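Local coordinates for protein Nrps/pks (Streptomyces albus, PDB 4OPF) that is a ketosynthase domain (KS8) of the AT-less type I polyketide synthase OzmH and probably binds and passes on the growing acyl chain in oxazolomycin biosynthesis, at residues G273-A278 against K308-V313; D288-E293 against P385-L390; C322-V327 against L375-A380; L348-R353 against L389-S394. All coordinates share one frame; numbering follows the deposited sequence.

The four contacts assemble the half of the thiolase-type ketosynthase fold that holds strands 291-293, 322-325, 375-376 and 390-396. Contacts 2 and 4 share Leu389 and Leu390, and their centres are 7 Å apart. Strand 291-293 lies between its neighbours in the sheet: Glu293 N is 2.8 Å from Ala392 O of contact 4, and Ile292 N is 2.9 Å from Ser323 O of contact 3. The helices of contact 1 pack against the sheet, where Ile310 CG2 comes within 3.7 Å of Ile292 CD1 and 4.1 Å of Leu375 CD2. Contacts 3 and 4, with centres 12 Å apart, do not touch.

Contact 1: residues G273-A278 against K308-V313; sequences GVMARA and KAIAAV
The selenomethionine side chain of Met275 overlaps the backbone and CB of Ala309, crossing the gap between two helices with its terminal methyl. Met275 CE lies 3.5 Å from Ala309 C and 3.6 Å from Ala309 CB. A bend at chi3 (-81°) turns this methyl aside, while the selenium itself meets the next residue: Met275 SE is 3.9 Å from Ile310 CG1. The Met275 and Ile310 side chains cross at about a right angle, although the CB of Ile310 points away from the opposing helix. One turn further on, Val313 packs over the root of Met275. Its CG1, anti to the backbone N, sits 4.0 Å from the backbone N of Ala276 and 4.1 Å from Met275 CB. No hydrogen bond links the segments, so apolar packing carries the contact. The local axes approach to 9.8 Å and run in roughly the same direction, with a crossing angle of -36°. Helix 268-282 rests through Val274 and Ala278 on strands 247-256 and 401-408, and its Arg277 forms a salt bridge with Asp178 of the second subunit. Helix 300-314 continues the layer beside it, with Ile310 against Ile292 of strand 291-293.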
# COMPACT_ATOMS: atom_id res chain seq x y z
N GLY A 273 18.01 -6.61 9.32
CA GLY A 273 18.00 -5.88 8.08
C GLY A 273 17.02 -4.70 8.09
O GLY A 273 17.34 -3.63 7.61
N VAL A 274 15.82 -4.88 8.64
CA VAL A 274 14.83 -3.81 8.58
C VAL A 274 15.28 -2.68 9.49
O VAL A 274 15.12 -1.50 9.18
CB VAL A 274 13.43 -4.30 8.92
CG1 VAL A 274 13.22 -4.45 10.42
CG2 VAL A 274 12.44 -3.32 8.38
N MSE A 275 15.91 -3.03 10.60
CA MSE A 275 16.38 -1.96 11.50
C MSE A 275 17.57 -1.24 10.89
O MSE A 275 17.62 -0.01 10.92
CB MSE A 275 16.77 -2.48 12.88
CG MSE A 275 15.57 -3.07 13.64
SE MSE A 275 16.04 -3.45 15.53
CE MSE A 275 16.91 -5.12 15.22
N ALA A 276 18.54 -1.97 10.35
CA ALA A 276 19.67 -1.33 9.67
C ALA A 276 19.25 -0.48 8.49
O ALA A 276 19.78 0.60 8.27
CB ALA A 276 20.68 -2.39 9.22
N ARG A 277 18.24 -0.91 7.73
CA ARG A 277 17.72 -0.09 6.64
C ARG A 277 17.08 1.19 7.11
O ARG A 277 17.27 2.26 6.51
CB ARG A 277 16.75 -0.94 5.79
CG ARG A 277 16.13 -0.23 4.61
CD ARG A 277 17.15 0.14 3.50
NE ARG A 277 16.43 0.96 2.51
CZ ARG A 277 16.97 1.88 1.72
NH1 ARG A 277 16.19 2.57 0.90
NH2 ARG A 277 18.28 2.11 1.78
N ALA A 278 16.27 1.14 8.15
CA ALA A 278 15.63 2.39 8.61
C ALA A 278 16.66 3.39 9.09
O ALA A 278 16.54 4.61 8.87
CB ALA A 278 14.65 2.13 9.74
N LYS A 308 18.92 -9.61 20.87
CA LYS A 308 20.20 -9.80 20.19
C LYS A 308 20.26 -9.01 18.91
O LYS A 308 21.31 -8.51 18.56
CB LYS A 308 20.41 -11.27 19.87
CG LYS A 308 20.61 -12.08 21.15
CD LYS A 308 20.86 -13.55 20.82
CE LYS A 308 21.08 -14.35 22.11
NZ LYS A 308 21.17 -15.83 21.90
N ALA A 309 19.15 -8.88 18.21
CA ALA A 309 19.18 -8.15 16.95
C ALA A 309 19.35 -6.64 17.19
O ALA A 309 20.12 -5.95 16.45
CB ALA A 309 17.89 -8.41 16.16
N ILE A 310 18.63 -6.11 18.18
CA ILE A 310 18.89 -4.72 18.65
C ILE A 310 20.37 -4.46 19.02
O ILE A 310 20.99 -3.52 18.51
CB ILE A 310 17.99 -4.36 19.82
CG1 ILE A 310 16.54 -4.28 19.28
CG2 ILE A 310 18.41 -3.00 20.42
CD1 ILE A 310 15.49 -4.28 20.38
N ALA A 311 20.94 -5.32 19.84
CA ALA A 311 22.33 -5.17 20.20
C ALA A 311 23.24 -5.18 18.96
O ALA A 311 24.15 -4.32 18.83
CB ALA A 311 22.77 -6.25 21.19
N ALA A 312 22.98 -6.11 18.03
CA ALA A 312 23.84 -6.25 16.86
C ALA A 312 23.76 -5.04 15.94
O ALA A 312 24.76 -4.62 15.39
CB ALA A 312 23.55 -7.54 16.10
N VAL A 313 22.60 -4.45 15.79
CA VAL A 313 22.45 -3.38 14.87
C VAL A 313 22.78 -2.04 15.54
O VAL A 313 23.44 -1.19 14.93
CB VAL A 313 21.00 -3.30 14.34
CG1 VAL A 313 20.74 -1.95 13.66
CG2 VAL A 313 20.73 -4.40 13.35

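Contact 2: residues D288-E293 against P385-L390; sequences DVTYIE and PDAPLL
Two neighbouring parallel strands of the ketosynthase sheet, 291-293 and 390-396, first come together here, as Asp288 to Thr290 meet the proline-containing loop that leads into Leu390, first residue of strand 390-396. Thr290 binds this stretch of chain twice. Its backbone N donates to Leu390 O over 3.0 Å, with a nearly straight N-H...O angle of 164°. Its hydroxyl donates to Pro388 O (OG1 to O 2.9 Å), lying in the plane of that carbonyl. The same oxygen also takes the indole NE1 of Trp384 and a weak bond from Leu390 N, which closes an inverse gamma turn centred on Leu389; several donors thus fix the loop just before it becomes a strand. With chi1 at -61°, Thr290 OG1 is anti to the carbonyl carbon and CG2 is anti to the backbone N. CG2 then meets Pro385 tip to tip, 3.7 Å from its CG. On the Asp288 side of Thr290, Leu390 packs its CB 3.5 Å from Asp288 O, and its CD1 reaches Asp288 CB at 3.6 Å. The Asp288 side chain crosses the Pro388 ring at about a right angle, leaving carboxylate OD1 3.3 Å from Pro388 CG.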
# COMPACT_ATOMS: atom_id res chain seq x y z
N ASP A 288 23.19 7.38 18.39
CA ASP A 288 22.36 8.51 18.68
C ASP A 288 20.93 8.12 19.00
O ASP A 288 20.21 8.95 19.56
CB ASP A 288 22.38 9.51 17.53
CG ASP A 288 23.73 10.22 17.41
OD1 ASP A 288 24.41 10.40 18.41
OD2 ASP A 288 24.09 10.60 16.31
N VAL A 289 20.52 6.91 18.67
CA VAL A 289 19.15 6.45 19.00
C VAL A 289 19.20 5.97 20.45
O VAL A 289 19.87 5.00 20.76
CB VAL A 289 18.67 5.36 18.05
CG1 VAL A 289 17.26 4.89 18.38
CG2 VAL A 289 18.73 5.84 16.60
N THR A 290 18.46 6.66 21.29
CA THR A 290 18.50 6.54 22.74
C THR A 290 17.45 5.61 23.32
O THR A 290 17.65 5.03 24.40
CB THR A 290 18.31 7.94 23.32
OG1 THR A 290 19.38 8.74 22.86
CG2 THR A 290 18.27 7.98 24.83
N TYR A 291 16.32 5.46 22.64
CA TYR A 291 15.22 4.65 23.13
C TYR A 291 14.59 3.88 21.98
O TYR A 291 14.44 4.42 20.89
CB TYR A 291 14.16 5.58 23.71
CG TYR A 291 12.97 4.88 24.34
CD1 TYR A 291 13.03 4.49 25.65
CD2 TYR A 291 11.80 4.58 23.62
CE1 TYR A 291 11.98 3.86 26.28
CE2 TYR A 291 10.74 3.91 24.23
CZ TYR A 291 10.82 3.58 25.56
OH TYR A 291 9.81 2.95 26.26
N ILE A 292 14.24 2.62 22.21
CA ILE A 292 13.51 1.81 21.26
C ILE A 292 12.23 1.26 21.93
O ILE A 292 12.30 0.57 22.95
CB ILE A 292 14.37 0.65 20.81
CG1 ILE A 292 15.68 1.20 20.22
CG2 ILE A 292 13.66 -0.22 19.81
CD1 ILE A 292 16.60 0.14 19.77
N GLU A 293 11.10 1.60 21.34
CA GLU A 293 9.85 0.90 21.58
C GLU A 293 9.90 -0.43 20.79
O GLU A 293 9.74 -0.46 19.57
CB GLU A 293 8.68 1.77 21.16
CG GLU A 293 7.29 1.08 21.10
CD GLU A 293 6.66 0.80 22.46
OE1 GLU A 293 7.21 1.33 23.48
OE2 GLU A 293 5.61 0.03 22.51
N PRO A 385 17.86 11.41 29.05
CA PRO A 385 19.26 11.40 29.41
C PRO A 385 20.07 12.39 28.58
O PRO A 385 19.54 13.04 27.70
CB PRO A 385 19.71 9.98 29.10
CG PRO A 385 18.66 9.35 28.29
CD PRO A 385 17.42 10.16 28.41
N ASP A 386 21.36 12.47 28.86
CA ASP A 386 22.25 13.38 28.16
C ASP A 386 22.69 12.68 26.86
O ASP A 386 23.77 12.10 26.78
CB ASP A 386 23.44 13.74 29.10
CG ASP A 386 24.29 14.88 28.56
OD1 ASP A 386 24.09 15.28 27.39
OD2 ASP A 386 25.17 15.37 29.32
N ALA A 387 21.82 12.72 25.86
CA ALA A 387 21.99 11.95 24.62
C ALA A 387 20.97 12.46 23.62
O ALA A 387 20.03 13.13 24.00
CB ALA A 387 21.78 10.48 24.91
N PRO A 388 21.14 12.16 22.33
CA PRO A 388 20.26 12.84 21.38
C PRO A 388 18.78 12.43 21.49
O PRO A 388 18.44 11.30 21.94
CB PRO A 388 20.84 12.44 20.02
CG PRO A 388 22.28 12.14 20.29
CD PRO A 388 22.34 11.60 21.68
N LEU A 389 17.91 13.36 21.06
CA LEU A 389 16.47 13.13 21.07
C LEU A 389 16.06 12.33 19.81
O LEU A 389 15.47 12.88 18.89
CB LEU A 389 15.71 14.44 21.13
CG LEU A 389 15.49 15.02 22.50
CD1 LEU A 389 14.97 16.45 22.37
CD2 LEU A 389 14.50 14.17 23.29
N LEU A 390 16.41 11.06 19.82
CA LEU A 390 16.09 10.13 18.78
C LEU A 390 15.61 8.82 19.42
O LEU A 390 16.16 8.37 20.42
CB LEU A 390 17.29 9.82 17.91
CG LEU A 390 17.68 10.91 16.92
CD1 LEU A 390 19.16 10.88 16.65
CD2 LEU A 390 16.99 10.72 15.57

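Contact 3: residues C322-V327 against L375-A380; sequences CSLGSV and LRFERA
Strands 322-325 and 375-376 run parallel, and Arg376 holds both backbone bonds, donating from its N to Cys322 O (2.8 Å) and accepting at its O from Leu324 N (2.8 Å). On one face of the pair, Cys322 CB lies 3.9 Å from Leu375 CD2. Nearby, Leu324 and Leu375 meet through their CD1 methyls, and Ile310 of helix 300-314 packs on Leu375. The Phe377 ring turns its edge to Leu324: CD1 is 3.4 Å from Leu324 O, which lies near the ring plane, and CE1 is 3.7 Å from Leu324 CB. Phe358 stacks on this ring. On the face of Ser323 and Arg376 the links are polar and run through water, although Ile355 also packs on Ser323 and Glu378. Ser323 OG binds two waters, one of which also receives a weak bond from Arg376 NH1. That NH1 forms a salt bridge with Glu378 OE1 (2.8 Å), approaching from above the carboxylate plane, but in one of two Glu378 conformers, so the bridge is doubtful as a constant feature. The second water accepts from Glu378 N (2.8 Å) and donates to Leu324 O. Direct pairing therefore ends after Arg376, and water bridges the position where the next rung of a parallel ladder would form.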
# COMPACT_ATOMS: atom_id res chain seq x y z
N CYS A 322 21.28 2.03 25.84
CA CYS A 322 20.10 2.01 24.97
C CYS A 322 18.92 1.56 25.79
O CYS A 322 18.91 0.45 26.30
CB CYS A 322 20.29 1.08 23.78
SG CYS A 322 18.99 1.26 22.49
N SER A 323 17.92 2.44 25.91
CA SER A 323 16.77 2.22 26.72
C SER A 323 15.61 1.57 25.93
O SER A 323 15.28 2.02 24.86
CB SER A 323 16.40 3.56 27.32
OG SER A 323 15.38 3.36 28.25
N LEU A 324 15.09 0.46 26.42
CA LEU A 324 14.06 -0.33 25.74
C LEU A 324 12.76 -0.27 26.50
O LEU A 324 12.75 -0.29 27.74
CB LEU A 324 14.45 -1.81 25.63
CG LEU A 324 15.81 -2.12 25.01
CD1 LEU A 324 15.95 -3.59 24.74
CD2 LEU A 324 16.03 -1.38 23.72
N GLY A 325 11.68 -0.24 25.76
CA GLY A 325 10.36 -0.27 26.30
C GLY A 325 9.28 -0.94 25.43
O GLY A 325 9.55 -1.51 24.36
N SER A 326 8.07 -0.92 25.97
CA SER A 326 6.88 -1.41 25.31
C SER A 326 5.62 -0.88 25.95
O SER A 326 5.51 -0.95 27.18
CB SER A 326 6.86 -2.95 25.44
OG SER A 326 5.65 -3.47 24.89
N VAL A 327 4.59 -0.55 25.15
CA VAL A 327 3.29 -0.14 25.67
C VAL A 327 2.44 -1.30 26.06
O VAL A 327 1.38 -1.12 26.67
CB VAL A 327 2.40 0.66 24.67
CG1 VAL A 327 3.02 1.97 24.41
CG2 VAL A 327 2.24 -0.02 23.33
N LEU A 375 22.04 -2.54 26.81
CA LEU A 375 20.59 -2.41 26.73
C LEU A 375 20.08 -2.26 28.19
O LEU A 375 20.57 -2.92 29.07
CB LEU A 375 19.95 -3.63 26.10
CG LEU A 375 20.53 -4.04 24.76
CD1 LEU A 375 19.73 -5.16 24.09
CD2 LEU A 375 20.66 -2.84 23.85
N ARG A 376 19.08 -1.42 28.42
CA ARG A 376 18.48 -1.36 29.73
C ARG A 376 16.97 -1.04 29.66
O ARG A 376 16.45 -0.60 28.63
CB ARG A 376 19.19 -0.31 30.56
CG ARG A 376 19.05 1.10 30.01
CD ARG A 376 19.78 2.13 30.86
NE ARG A 376 19.52 1.91 32.30
CZ ARG A 376 18.54 2.48 33.00
NH1 ARG A 376 17.72 3.35 32.43
NH2 ARG A 376 18.37 2.16 34.26
N PHE A 377 16.28 -1.27 30.78
CA PHE A 377 14.87 -0.97 30.94
C PHE A 377 14.68 0.09 32.04
O PHE A 377 15.01 -0.20 33.17
CB PHE A 377 14.17 -2.21 31.43
CG PHE A 377 14.15 -3.35 30.46
CD1 PHE A 377 13.76 -3.17 29.15
CD2 PHE A 377 14.48 -4.64 30.90
CE1 PHE A 377 13.73 -4.24 28.27
CE2 PHE A 377 14.45 -5.72 30.03
CZ PHE A 377 14.08 -5.51 28.71
N GLU A 378 14.16 1.27 31.72
CA GLU A 378 13.90 2.29 32.71
C GLU A 378 12.71 1.89 33.58
O GLU A 378 11.69 1.43 33.07
CB GLU A 378 13.64 3.63 32.03
CG GLU A 378 13.59 4.83 32.95
CD GLU A 378 14.65 4.82 34.07
OE1 GLU A 378 15.86 4.99 33.78
OE2 GLU A 378 14.27 4.67 35.24
N ARG A 379 12.82 2.06 34.87
CA ARG A 379 11.75 1.73 35.77
C ARG A 379 11.01 2.99 36.23
O ARG A 379 9.93 2.88 36.78
CB ARG A 379 12.29 0.99 36.96
CG ARG A 379 13.10 -0.27 36.66
CD ARG A 379 12.16 -1.43 36.35
NE ARG A 379 12.80 -2.53 35.61
CZ ARG A 379 12.16 -3.51 34.98
NH1 ARG A 379 10.82 -3.58 34.96
NH2 ARG A 379 12.87 -4.44 34.34
N ALA A 380 11.59 4.17 36.04
CA ALA A 380 10.95 5.40 36.51
C ALA A 380 10.65 6.34 35.34
O ALA A 380 11.20 6.18 34.27
CB ALA A 380 11.85 6.10 37.49
O HOH W 1 16.65 4.57 30.44
O HOH W 2 13.02 1.75 29.24

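Contact 4: residues L348-R353 against L389-S394; sequences LMLRNR and LLAAVS
Leu348 O, one half-turn before the Leu350 that packs on Leu389, is gripped by two donors of Asn352: the helical backbone N and the side-chain ND2, each at 2.8 Å and from opposite faces of the carbonyl plane. This double hold ties the last turn of helix 338-352 where it lies against the start of strand 390-396. Leu350 makes its contact through one methyl, CD2, which rests on the Leu389 carbonyl, 3.6 Å from Leu389 O, and also meets the Leu389 CD2 methyl at 4.1 Å. Ala391 CB lies at the margin, 4.4 Å from Leu350 CD2. Chi1 of -70° places CG of Leu350 anti to its carbonyl carbon, and the end of the side chain comes closer to the strand than its root. Beyond the helix, Arg353 extends from CG to NE across Leu389 at about a right angle, with NE 4.0 Å from Leu389 CD1; this arm is poorly ordered, so its position is less certain. Trp384 also packs on Leu389. Arg353, with positive phi, is the C-prime residue of a Schellman motif that ends the helix. Helix 338-352 laid on strands 390-396 and 401-408 through Leu350, which also touches Leu407, is as expected for a helix of the central layer of the thiolase fold.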
# COMPACT_ATOMS: atom_id res chain seq x y z
N LEU A 348 5.16 11.36 21.92
CA LEU A 348 4.92 12.05 23.17
C LEU A 348 6.17 12.13 24.08
O LEU A 348 6.44 13.15 24.74
CB LEU A 348 3.77 11.38 23.91
CG LEU A 348 2.41 11.56 23.27
CD1 LEU A 348 1.39 10.70 24.00
CD2 LEU A 348 1.98 13.01 23.38
N MSE A 349 6.92 11.04 24.14
CA MSE A 349 8.20 11.02 24.89
C MSE A 349 9.14 12.06 24.38
O MSE A 349 9.74 12.78 25.16
CB MSE A 349 8.85 9.67 24.78
CG MSE A 349 8.21 8.72 25.81
SE MSE A 349 8.98 6.91 25.60
CE MSE A 349 10.84 7.48 25.47
N LEU A 350 9.31 12.13 23.05
CA LEU A 350 10.23 13.09 22.40
C LEU A 350 9.80 14.53 22.63
O LEU A 350 10.60 15.39 23.02
CB LEU A 350 10.34 12.82 20.89
CG LEU A 350 11.07 11.55 20.51
CD1 LEU A 350 10.77 11.20 19.05
CD2 LEU A 350 12.58 11.69 20.71
N ARG A 351 8.51 14.77 22.48
CA ARG A 351 7.94 16.07 22.76
C ARG A 351 8.10 16.49 24.22
O ARG A 351 8.40 17.65 24.46
CB ARG A 351 6.45 16.03 22.38
CG ARG A 351 5.81 17.38 22.26
CD ARG A 351 4.41 17.27 21.65
NE ARG A 351 3.36 17.54 22.62
CZ ARG A 351 2.07 17.28 22.42
NH1 ARG A 351 1.63 16.72 21.30
NH2 ARG A 351 1.20 17.57 23.38
N ASN A 352 7.82 15.60 25.18
CA ASN A 352 7.98 15.95 26.59
C ASN A 352 9.40 15.76 27.11
O ASN A 352 9.65 16.05 28.27
CB ASN A 352 7.05 15.14 27.46
CG ASN A 352 5.60 15.50 27.22
OD1 ASN A 352 5.17 16.52 27.70
ND2 ASN A 352 4.84 14.66 26.55
N ARG A 353 10.30 15.24 26.28
CA ARG A 353 11.69 14.92 26.65
C ARG A 353 11.76 14.07 27.91
O ARG A 353 12.40 14.43 28.89
CB ARG A 353 12.51 16.21 26.82
CG ARG A 353 12.49 17.03 25.55
CD ARG A 353 13.09 18.41 25.68
NE ARG A 353 12.86 19.12 24.41
CZ ARG A 353 13.34 20.32 24.08
NH1 ARG A 353 14.11 21.01 24.92
NH2 ARG A 353 13.04 20.84 22.88
N LEU A 389 17.91 13.36 21.06
CA LEU A 389 16.47 13.13 21.07
C LEU A 389 16.06 12.33 19.81
O LEU A 389 15.47 12.88 18.89
CB LEU A 389 15.71 14.44 21.13
CG LEU A 389 15.49 15.02 22.50
CD1 LEU A 389 14.97 16.45 22.37
CD2 LEU A 389 14.50 14.17 23.29
N LEU A 390 16.41 11.06 19.82
CA LEU A 390 16.09 10.13 18.78
C LEU A 390 15.61 8.82 19.42
O LEU A 390 16.16 8.37 20.42
CB LEU A 390 17.29 9.82 17.91
CG LEU A 390 17.68 10.91 16.92
CD1 LEU A 390 19.16 10.88 16.65
CD2 LEU A 390 16.99 10.72 15.57
N ALA A 391 14.55 8.28 18.82
CA ALA A 391 13.92 7.05 19.24
C ALA A 391 13.45 6.22 18.04
O ALA A 391 13.32 6.73 16.91
CB ALA A 391 12.75 7.37 20.17
N ALA A 392 13.24 4.94 18.25
CA ALA A 392 12.80 4.04 17.21
C ALA A 392 11.66 3.16 17.71
O ALA A 392 11.44 3.02 18.93
CB ALA A 392 13.92 3.19 16.70
N VAL A 393 10.91 2.61 16.75
CA VAL A 393 9.74 1.80 16.98
C VAL A 393 9.77 0.64 16.04
O VAL A 393 9.98 0.80 14.87
CB VAL A 393 8.46 2.57 16.73
CG1 VAL A 393 7.25 1.72 17.16
CG2 VAL A 393 8.39 3.83 17.55
N SER A 394 9.53 -0.55 16.56
CA SER A 394 9.56 -1.75 15.79
C SER A 394 8.23 -2.43 15.82
O SER A 394 7.56 -2.45 16.85
CB SER A 394 10.53 -2.73 16.41
OG SER A 394 11.85 -2.27 16.20